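Local coordinates for protein glycoside Hydrolase (Bacteroides uniformis, PDB 5T9X) that probably hydrolyses agarose or related red-algal galactans, as a family 16 glycoside hydrolase of a human gut bacterium, at residues 178-183 with 189-194; 76-81 with 86-91; 57-60 with 66-69; 142-147 with 308-313. All blocks are in the same frame, centred on the assembly; numbering follows the deposited sequence.

Interaction 1: residues 178-183 with 189-194; sequences DVWMLS and EIDIIE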
# COMPACT_ATOMS: atom_id res chain seq x y z
N ASP A 178 0.86 2.62 3.02
CA ASP A 178 0.92 1.53 2.03
C ASP A 178 -0.43 0.93 1.68
O ASP A 178 -1.22 0.56 2.57
CB ASP A 178 1.75 0.34 2.54
CG ASP A 178 3.21 0.71 2.86
OD1 ASP A 178 3.95 1.23 1.98
OD2 ASP A 178 3.62 0.43 4.01
N VAL A 179 -0.63 0.76 0.37
CA VAL A 179 -1.71 -0.06 -0.19
C VAL A 179 -1.08 -1.03 -1.17
O VAL A 179 -0.43 -0.59 -2.11
CB VAL A 179 -2.77 0.80 -0.92
CG1 VAL A 179 -3.89 -0.06 -1.49
CG2 VAL A 179 -3.34 1.81 0.05
N TRP A 180 -1.26 -2.34 -0.96
CA TRP A 180 -0.50 -3.34 -1.74
C TRP A 180 -1.10 -4.73 -1.74
O TRP A 180 -2.05 -5.02 -1.04
CB TRP A 180 0.97 -3.38 -1.28
CG TRP A 180 1.18 -3.67 0.17
CD1 TRP A 180 0.78 -2.91 1.22
CD2 TRP A 180 1.92 -4.77 0.73
NE1 TRP A 180 1.18 -3.48 2.42
CE2 TRP A 180 1.91 -4.61 2.15
CE3 TRP A 180 2.57 -5.86 0.19
CZ2 TRP A 180 2.53 -5.53 3.03
CZ3 TRP A 180 3.21 -6.78 1.06
CH2 TRP A 180 3.18 -6.60 2.47
N MET A 181 -0.55 -5.59 -2.58
CA MET A 181 -1.12 -6.89 -2.81
C MET A 181 -0.00 -7.90 -2.68
O MET A 181 1.09 -7.66 -3.14
CB MET A 181 -1.77 -6.95 -4.18
CG MET A 181 -2.79 -5.86 -4.37
SD MET A 181 -3.90 -6.12 -5.75
CE MET A 181 -2.86 -5.75 -7.15
N LEU A 182 -0.30 -9.01 -2.02
CA LEU A 182 0.67 -10.04 -1.76
C LEU A 182 -0.00 -11.43 -1.81
O LEU A 182 -1.07 -11.62 -1.23
CB LEU A 182 1.29 -9.78 -0.39
CG LEU A 182 2.32 -10.78 0.16
CD1 LEU A 182 3.58 -10.79 -0.71
CD2 LEU A 182 2.63 -10.44 1.61
N SER A 183 0.64 -12.37 -2.51
CA SER A 183 0.19 -13.76 -2.57
C SER A 183 0.38 -14.41 -1.21
O SER A 183 1.32 -14.06 -0.51
CB SER A 183 0.99 -14.54 -3.62
OG SER A 183 2.35 -14.67 -3.25
N GLU A 189 4.20 -9.88 -5.20
CA GLU A 189 3.69 -8.70 -4.56
C GLU A 189 3.54 -7.62 -5.63
O GLU A 189 4.40 -7.51 -6.49
CB GLU A 189 4.67 -8.31 -3.48
CG GLU A 189 4.37 -7.04 -2.74
CD GLU A 189 5.49 -6.62 -1.81
OE1 GLU A 189 6.06 -7.52 -1.13
OE2 GLU A 189 5.78 -5.38 -1.75
N ILE A 190 2.44 -6.87 -5.58
CA ILE A 190 2.20 -5.67 -6.41
C ILE A 190 1.94 -4.51 -5.45
O ILE A 190 1.06 -4.60 -4.57
CB ILE A 190 1.01 -5.86 -7.37
CG1 ILE A 190 1.31 -6.98 -8.34
CG2 ILE A 190 0.75 -4.61 -8.16
CD1 ILE A 190 0.16 -7.44 -9.21
N ASP A 191 2.72 -3.44 -5.58
CA ASP A 191 2.57 -2.28 -4.70
C ASP A 191 1.85 -1.19 -5.42
O ASP A 191 2.34 -0.72 -6.44
CB ASP A 191 3.91 -1.74 -4.24
CG ASP A 191 4.72 -2.79 -3.55
OD1 ASP A 191 4.21 -3.45 -2.62
OD2 ASP A 191 5.87 -2.97 -3.98
N ILE A 192 0.71 -0.79 -4.89
CA ILE A 192 -0.08 0.28 -5.47
C ILE A 192 0.39 1.65 -4.96
O ILE A 192 0.73 2.54 -5.73
CB ILE A 192 -1.58 0.01 -5.23
CG1 ILE A 192 -1.93 -1.34 -5.85
CG2 ILE A 192 -2.42 1.10 -5.87
CD1 ILE A 192 -3.32 -1.84 -5.56
N ILE A 193 0.41 1.80 -3.65
CA ILE A 193 0.93 2.97 -3.00
C ILE A 193 1.98 2.52 -2.00
O ILE A 193 1.69 1.73 -1.10
CB ILE A 193 -0.15 3.74 -2.23
CG1 ILE A 193 -1.28 4.20 -3.17
CG2 ILE A 193 0.47 4.97 -1.56
CD1 ILE A 193 -2.41 4.97 -2.51
N GLU A 194 3.19 3.05 -2.15
CA GLU A 194 4.15 3.10 -1.03
C GLU A 194 4.70 4.53 -1.03
O GLU A 194 5.21 5.00 -2.03
CB GLU A 194 5.23 2.03 -1.20
CG GLU A 194 6.32 2.05 -0.15
CD GLU A 194 7.28 0.87 -0.26
OE1 GLU A 194 7.81 0.62 -1.37
OE2 GLU A 194 7.53 0.22 0.78
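W180 sets the CE3–CZ3 side of its indole against the carboxylate of E189, with E189 CD 3.6 Å from W180 CE3 and the ring and carboxylate planes 58° apart. The two lie on an antiparallel hairpin of the jelly-roll sheet, and E189, D191 and E194 fit the E-x-D-x-x-E signature of family 16 hydrolases, whose two glutamates are the nucleophile and the acid/base in characterised relatives. A classic beta bulge shapes the hairpin: I192 and I193 both face V179, and V179 O accepts from I192 N at 3.0 Å and from I193 N. The extra residue puts E194 on the same face as D191 and E189. On that face W180 takes the position between backbone N and carbonyl carbon (chi1 57°), which stands the indole beside D191; D191 OD1 comes within 3.5 Å of W180 CB. E194 OE1 is held by H216 and OE2 by Q306, while E194 CG passes 3.3 Å from D178 OD1. An imidazole bound close to E189 is consistent with a substrate pocket here. On the other face V179 packs against I193, and M181, I190 and I193, joined by I192, rest on V254, V256 and W258 of strand 252-260. There M181, bent at chi3 (-75°), folds its methyl back onto I190, placing M181 CE 3.9 Å from I190 CB.

Interaction 2: residues 76-81 with 86-91; sequences FNYTAD and GNFEKK. With NA (sodium ion), chain D.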
# COMPACT_ATOMS: atom_id res chain seq x y z
N PHE A 76 -16.18 2.39 2.89
CA PHE A 76 -15.90 2.65 4.29
C PHE A 76 -16.84 3.66 4.97
O PHE A 76 -16.43 4.33 5.90
CB PHE A 76 -14.45 3.10 4.46
CG PHE A 76 -13.44 2.07 4.06
CD1 PHE A 76 -13.32 0.88 4.79
CD2 PHE A 76 -12.54 2.31 3.04
CE1 PHE A 76 -12.36 -0.06 4.46
CE2 PHE A 76 -11.59 1.36 2.71
CZ PHE A 76 -11.50 0.18 3.40
N ASN A 77 -18.10 3.76 4.52
CA ASN A 77 -19.07 4.71 5.11
C ASN A 77 -19.93 3.98 6.15
O ASN A 77 -21.10 3.67 5.94
CB ASN A 77 -19.91 5.42 4.01
CG ASN A 77 -19.05 6.30 3.06
OD1 ASN A 77 -17.90 6.70 3.36
ND2 ASN A 77 -19.61 6.62 1.89
N TYR A 78 -19.27 3.67 7.27
CA TYR A 78 -19.86 3.02 8.43
C TYR A 78 -18.91 3.26 9.61
O TYR A 78 -17.89 3.95 9.47
CB TYR A 78 -20.07 1.52 8.18
CG TYR A 78 -18.84 0.74 7.72
CD1 TYR A 78 -17.86 0.28 8.64
CD2 TYR A 78 -18.67 0.42 6.37
CE1 TYR A 78 -16.74 -0.44 8.20
CE2 TYR A 78 -17.57 -0.28 5.92
CZ TYR A 78 -16.59 -0.72 6.82
OH TYR A 78 -15.51 -1.44 6.35
N THR A 79 -19.24 2.72 10.78
CA THR A 79 -18.42 2.88 11.98
C THR A 79 -17.87 1.55 12.39
O THR A 79 -18.59 0.56 12.39
CB THR A 79 -19.23 3.50 13.13
OG1 THR A 79 -19.33 4.90 12.88
CG2 THR A 79 -18.53 3.34 14.50
N ALA A 80 -16.58 1.54 12.73
CA ALA A 80 -15.95 0.35 13.31
C ALA A 80 -14.75 0.68 14.16
O ALA A 80 -14.09 1.69 13.94
CB ALA A 80 -15.56 -0.64 12.22
N ASP A 81 -14.49 -0.16 15.16
CA ASP A 81 -13.17 -0.23 15.82
C ASP A 81 -12.87 -1.70 16.21
O ASP A 81 -13.65 -2.58 15.83
CB ASP A 81 -13.07 0.76 16.99
CG ASP A 81 -14.18 0.58 18.01
OD1 ASP A 81 -14.34 -0.53 18.56
OD2 ASP A 81 -14.86 1.60 18.25
N GLY A 86 -18.28 -5.08 13.38
CA GLY A 86 -19.51 -4.94 12.63
C GLY A 86 -19.29 -5.04 11.13
O GLY A 86 -19.00 -6.12 10.62
N ASN A 87 -19.39 -3.91 10.44
CA ASN A 87 -19.33 -3.90 8.97
C ASN A 87 -17.95 -4.14 8.37
O ASN A 87 -17.86 -4.66 7.27
CB ASN A 87 -19.88 -2.60 8.40
CG ASN A 87 -21.38 -2.61 8.27
OD1 ASN A 87 -22.07 -3.20 9.10
ND2 ASN A 87 -21.90 -1.99 7.20
N PHE A 88 -16.92 -3.72 9.09
CA PHE A 88 -15.51 -4.00 8.76
C PHE A 88 -15.25 -5.51 8.60
O PHE A 88 -14.66 -5.94 7.62
CB PHE A 88 -14.62 -3.39 9.88
CG PHE A 88 -13.17 -3.61 9.69
CD1 PHE A 88 -12.42 -2.72 8.93
CD2 PHE A 88 -12.54 -4.70 10.28
CE1 PHE A 88 -11.07 -2.92 8.74
CE2 PHE A 88 -11.18 -4.91 10.11
CZ PHE A 88 -10.45 -4.01 9.33
N GLU A 89 -15.74 -6.29 9.56
CA GLU A 89 -15.57 -7.74 9.59
C GLU A 89 -16.14 -8.48 8.39
O GLU A 89 -15.81 -9.64 8.18
CB GLU A 89 -16.18 -8.29 10.89
CG GLU A 89 -16.04 -9.79 11.11
CD GLU A 89 -16.09 -10.22 12.58
OE1 GLU A 89 -16.58 -9.45 13.45
OE2 GLU A 89 -15.61 -11.35 12.88
N LYS A 90 -17.01 -7.86 7.60
CA LYS A 90 -17.58 -8.53 6.43
C LYS A 90 -16.61 -8.61 5.26
O LYS A 90 -16.84 -9.42 4.35
CB LYS A 90 -18.86 -7.86 5.96
CG LYS A 90 -20.01 -7.91 6.95
CD LYS A 90 -21.05 -6.85 6.60
CE LYS A 90 -22.28 -6.96 7.49
NZ LYS A 90 -23.21 -5.83 7.24
N LYS A 91 -15.59 -7.74 5.24
CA LYS A 91 -14.63 -7.69 4.13
C LYS A 91 -13.16 -7.68 4.49
O LYS A 91 -12.33 -7.81 3.60
CB LYS A 91 -14.94 -6.47 3.25
CG LYS A 91 -16.29 -6.57 2.58
CD LYS A 91 -16.71 -5.25 1.99
CE LYS A 91 -18.09 -5.37 1.38
NZ LYS A 91 -18.23 -4.27 0.41
NA NA D . -15.58 6.83 2.10
O HOH W 1 -20.81 -1.03 10.93
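Y78 and N87 meet in a CH-pi contact inside one irregular loop of the jelly roll, between strands 65-69 and 92-93, where the chain passes a sodium site and then doubles back through a helix-like turn at 87-90. The packed part is built on the Y78 ring. N87 CB sits over the middle of one ring face, 3.6 Å from the centroid and 14° off the normal, and its amide plane is turned 51° from the ring. Further along, Y78 CE1 runs close to the backbone of the turn, 3.4 Å from F88 N. The phenol end of Y78 is fixed from outside by a hydrogen bond to D74. A80 completes this part: A80 CB meets F88 CB at 3.7 Å, and with CG anti to the backbone N (chi1 180°) the F88 ring carries on toward I113 and V115 of strand 113-116.

The outer side is looser. No direct hydrogen bond joins the two segments; a water links them instead, donating to T79 O at 3.1 Å and accepting from N87 N at 3.2 Å. G86, N87, E89 and K90 are exposed there, and K90 NZ makes a weak bond to N87 OD1.

Just before Y78, N77 turns to the metal that E51, D75, G118 and D332 also bind. The amide nitrogen of N77 has a hydrogen-bond partner elsewhere in the structure. Its oxygen is the metal ligand, with N77 OD1 coordinating the sodium ion at 2.6 Å.

Interaction 3: residues 57-60 with 66-69; sequences VPVS and KWEL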
# COMPACT_ATOMS: atom_id res chain seq x y z
N VAL A 57 -13.39 4.53 -14.53
CA VAL A 57 -12.32 3.59 -14.59
C VAL A 57 -11.42 4.10 -15.72
O VAL A 57 -11.88 4.32 -16.82
CB VAL A 57 -12.81 2.16 -14.82
CG1 VAL A 57 -11.63 1.20 -14.87
CG2 VAL A 57 -13.73 1.74 -13.67
N PRO A 58 -10.13 4.35 -15.43
CA PRO A 58 -9.35 5.14 -16.39
C PRO A 58 -8.83 4.38 -17.60
O PRO A 58 -8.07 4.92 -18.34
CB PRO A 58 -8.19 5.65 -15.53
CG PRO A 58 -8.04 4.65 -14.42
CD PRO A 58 -9.38 4.02 -14.21
N VAL A 59 -9.25 3.14 -17.80
CA VAL A 59 -8.78 2.33 -18.93
C VAL A 59 -9.93 1.45 -19.41
O VAL A 59 -10.80 1.08 -18.62
CB VAL A 59 -7.54 1.50 -18.52
CG1 VAL A 59 -7.81 0.66 -17.27
CG2 VAL A 59 -7.03 0.64 -19.68
N SER A 60 -9.92 1.13 -20.70
CA SER A 60 -10.94 0.28 -21.29
C SER A 60 -10.82 -1.17 -20.83
O SER A 60 -9.73 -1.69 -20.64
CB SER A 60 -10.87 0.31 -22.82
OG SER A 60 -11.71 -0.71 -23.36
N LYS A 66 -16.97 -5.12 -20.48
CA LYS A 66 -17.22 -4.02 -19.55
C LYS A 66 -16.60 -4.34 -18.17
O LYS A 66 -16.24 -5.47 -17.89
CB LYS A 66 -18.73 -3.78 -19.44
CG LYS A 66 -19.44 -4.83 -18.63
CD LYS A 66 -20.95 -4.78 -18.69
CE LYS A 66 -21.48 -5.96 -17.89
NZ LYS A 66 -22.95 -6.05 -17.94
N TRP A 67 -16.52 -3.34 -17.31
CA TRP A 67 -15.99 -3.48 -15.96
C TRP A 67 -17.10 -3.90 -15.03
O TRP A 67 -18.16 -3.38 -15.13
CB TRP A 67 -15.43 -2.14 -15.48
CG TRP A 67 -14.21 -1.76 -16.19
CD1 TRP A 67 -14.05 -0.74 -17.08
CD2 TRP A 67 -12.94 -2.39 -16.07
NE1 TRP A 67 -12.76 -0.70 -17.53
CE2 TRP A 67 -12.05 -1.71 -16.94
CE3 TRP A 67 -12.47 -3.49 -15.34
CZ2 TRP A 67 -10.72 -2.09 -17.08
CZ3 TRP A 67 -11.14 -3.85 -15.45
CH2 TRP A 67 -10.28 -3.14 -16.32
N GLU A 68 -16.82 -4.82 -14.11
CA GLU A 68 -17.76 -5.24 -13.11
C GLU A 68 -17.16 -5.02 -11.72
O GLU A 68 -16.11 -5.57 -11.37
CB GLU A 68 -18.12 -6.71 -13.34
CG GLU A 68 -18.93 -7.37 -12.24
CD GLU A 68 -19.10 -8.86 -12.50
OE1 GLU A 68 -19.98 -9.22 -13.35
OE2 GLU A 68 -18.35 -9.69 -11.88
N LEU A 69 -17.85 -4.24 -10.91
CA LEU A 69 -17.43 -3.97 -9.56
C LEU A 69 -17.45 -5.26 -8.75
O LEU A 69 -18.38 -6.03 -8.87
CB LEU A 69 -18.38 -2.96 -8.94
CG LEU A 69 -18.01 -2.48 -7.55
CD1 LEU A 69 -16.77 -1.59 -7.58
CD2 LEU A 69 -19.21 -1.75 -6.96
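W67 uses its indole in two ways against the 57-60 loop: as a hydrogen-bond donor and as an apolar platform. The polar part is one bond. W67 NE1 donates to V59 O at 2.9 Å, with an angle of 143° at the hydrogen. The donor lies in the carbonyl plane of V59, whereas the oxygen sits 16° out of the indole plane, so the bond is somewhat bent on the tryptophan side. Backbone oxygen follows the indole past NE1, for S60 O comes to 3.7 Å from W67 CZ2.

The apolar part comes chiefly from V57. Its CG1, anti to the backbone N (chi1 180°), stands over one face of the five-membered ring as a CH-pi contact, 3.6 Å from the centroid and displaced toward the rim. The same methyl lies 3.5 Å from W67 NE1, so the nitrogen that donates to V59 is also roofed by V57. V59 adds a looser touch at the benzo end, its CG1 4.0 Å from W67 CZ2. Bond and methyl together would restrict rotation of the indole.

Outside the two segments, the W67 ring meets Y257 edge-to-face and touches Y337, while V57 and P58 rest on Y163 and V59 on Y267. Residues from four strands thus receive the loop on the face of their sheet turned away from the hairpin 176-195, consistent with an N-terminal segment crossing the outer face of a beta-jelly-roll sandwich before entering it as an edge strand.

Interaction 4: residues 142-147 with 308-313; sequences KMMPGT and WRAISG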
# COMPACT_ATOMS: atom_id res chain seq x y z
N LYS A 142 20.88 -2.14 15.62
CA LYS A 142 20.44 -1.04 16.47
C LYS A 142 19.23 -1.45 17.34
O LYS A 142 18.31 -2.08 16.86
CB LYS A 142 20.09 0.15 15.58
CG LYS A 142 20.17 1.51 16.25
CD LYS A 142 20.43 2.61 15.23
CE LYS A 142 20.78 3.94 15.90
NZ LYS A 142 21.33 4.90 14.90
N MET A 143 19.27 -1.12 18.63
CA MET A 143 18.14 -1.35 19.50
C MET A 143 17.29 -0.10 19.49
O MET A 143 17.82 0.96 19.76
CB MET A 143 18.61 -1.62 20.93
CG MET A 143 19.54 -2.82 21.09
SD MET A 143 18.90 -4.38 20.43
CE MET A 143 17.46 -4.61 21.48
N MET A 144 16.00 -0.21 19.18
CA MET A 144 15.10 0.95 19.21
C MET A 144 13.82 0.65 19.95
O MET A 144 13.46 -0.51 20.10
CB MET A 144 14.69 1.36 17.82
CG MET A 144 15.81 1.28 16.83
SD MET A 144 15.37 2.25 15.40
CE MET A 144 16.78 1.86 14.41
N PRO A 145 13.11 1.70 20.37
CA PRO A 145 11.75 1.47 20.85
C PRO A 145 10.83 1.13 19.68
O PRO A 145 10.95 1.69 18.59
CB PRO A 145 11.35 2.81 21.47
CG PRO A 145 12.62 3.60 21.61
CD PRO A 145 13.50 3.11 20.50
N GLY A 146 9.92 0.19 19.93
CA GLY A 146 8.89 -0.19 18.99
C GLY A 146 7.96 0.95 18.62
O GLY A 146 7.85 1.92 19.36
N THR A 147 7.32 0.82 17.47
CA THR A 147 6.36 1.79 17.00
C THR A 147 5.06 1.04 16.70
O THR A 147 5.05 0.18 15.85
CB THR A 147 6.89 2.47 15.75
OG1 THR A 147 8.22 2.96 16.03
CG2 THR A 147 6.00 3.61 15.37
N TRP A 308 15.11 -0.23 7.12
CA TRP A 308 16.16 0.52 6.41
C TRP A 308 16.09 2.04 6.61
O TRP A 308 17.12 2.75 6.57
CB TRP A 308 16.13 0.18 4.92
CG TRP A 308 14.81 0.47 4.21
CD1 TRP A 308 13.64 -0.28 4.26
CD2 TRP A 308 14.53 1.57 3.34
NE1 TRP A 308 12.67 0.31 3.48
CE2 TRP A 308 13.19 1.44 2.90
CE3 TRP A 308 15.30 2.66 2.87
CZ2 TRP A 308 12.59 2.38 2.02
CZ3 TRP A 308 14.69 3.61 1.99
CH2 TRP A 308 13.35 3.45 1.59
N ARG A 309 14.88 2.55 6.83
CA ARG A 309 14.69 3.95 7.18
C ARG A 309 14.88 4.20 8.66
O ARG A 309 15.46 5.21 9.06
CB ARG A 309 13.31 4.42 6.76
CG ARG A 309 13.26 4.71 5.28
CD ARG A 309 11.84 4.82 4.80
NE ARG A 309 11.13 5.89 5.49
CZ ARG A 309 11.17 7.18 5.16
NH1 ARG A 309 11.90 7.62 4.13
NH2 ARG A 309 10.45 8.05 5.87
N ALA A 310 14.38 3.29 9.48
CA ALA A 310 14.46 3.47 10.93
C ALA A 310 15.91 3.42 11.43
O ALA A 310 16.32 4.17 12.31
CB ALA A 310 13.61 2.45 11.66
N ILE A 311 16.69 2.55 10.83
CA ILE A 311 18.07 2.42 11.22
C ILE A 311 18.91 3.66 10.90
O ILE A 311 19.95 3.85 11.51
CB ILE A 311 18.66 1.14 10.62
CG1 ILE A 311 19.76 0.63 11.52
CG2 ILE A 311 19.09 1.37 9.19
CD1 ILE A 311 20.11 -0.80 11.20
N SER A 312 18.46 4.50 9.97
CA SER A 312 19.13 5.73 9.61
C SER A 312 18.49 6.99 10.22
O SER A 312 18.80 8.11 9.80
CB SER A 312 19.20 5.84 8.07
OG SER A 312 19.77 4.65 7.52
N GLY A 313 17.63 6.84 11.23
CA GLY A 313 17.07 7.97 11.95
C GLY A 313 15.70 8.48 11.49
O GLY A 313 15.25 9.54 11.94
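This is a small, mostly apolar contact near the periphery of the jelly roll, where strand 140-154 meets the short helix 307-310 at its C-terminal end. M144 does most of the touching. Its chain runs extended beyond CG (chi2 -162°, chi3 -176°) and delivers the methyl to the helix end, with M144 CE 3.2 Å from A310 O and 3.5 Å from I311 CA. The sulfur lies alongside the alanine, M144 SD to A310 CB measuring 4.1 Å. Two residues earlier on the same side of the strand, K142 lays its aliphatic part by the isoleucine, K142 CB to I311 CG1 at 4.1 Å; the ammonium ends 3.8 Å from I311 O, too far for a hydrogen bond.

The helix stops in a Schellman motif with G313, at positive phi (95°), as its C-prime residue. G313 N bonds back to A310 O at 3.2 Å, so that carbonyl serves the helix cap while the M144 methyl rests against it.

Strand 132-137 flanks the contact, pairing with strand 140-154 and adding V135 beside M144. A310 also touches P105 and D305, the latter in the link between strand 298-304 and the helix.

How the interactions relate
Interaction 1 is the core contact, about 5 Å from the chain centre; the others lie some 19 to 21 Å out. It is also the one built on paired strands, with a ladder of backbone bonds and a row of acidic groups on one face. Interaction 2, partly buried, is loop on loop beside the sodium site, joined by a CH-pi contact and a water. Interaction 3 sits on the surface and combines CH-pi packing with a direct indole bond. Interaction 4, also partly buried, is van der Waals packing without hydrogen bonds across it. Interactions 1 and 4 reach the same sheet, whereas interaction 3 belongs to the other; interactions 3 and 4 lie on opposite sides, centres about 42 Å apart.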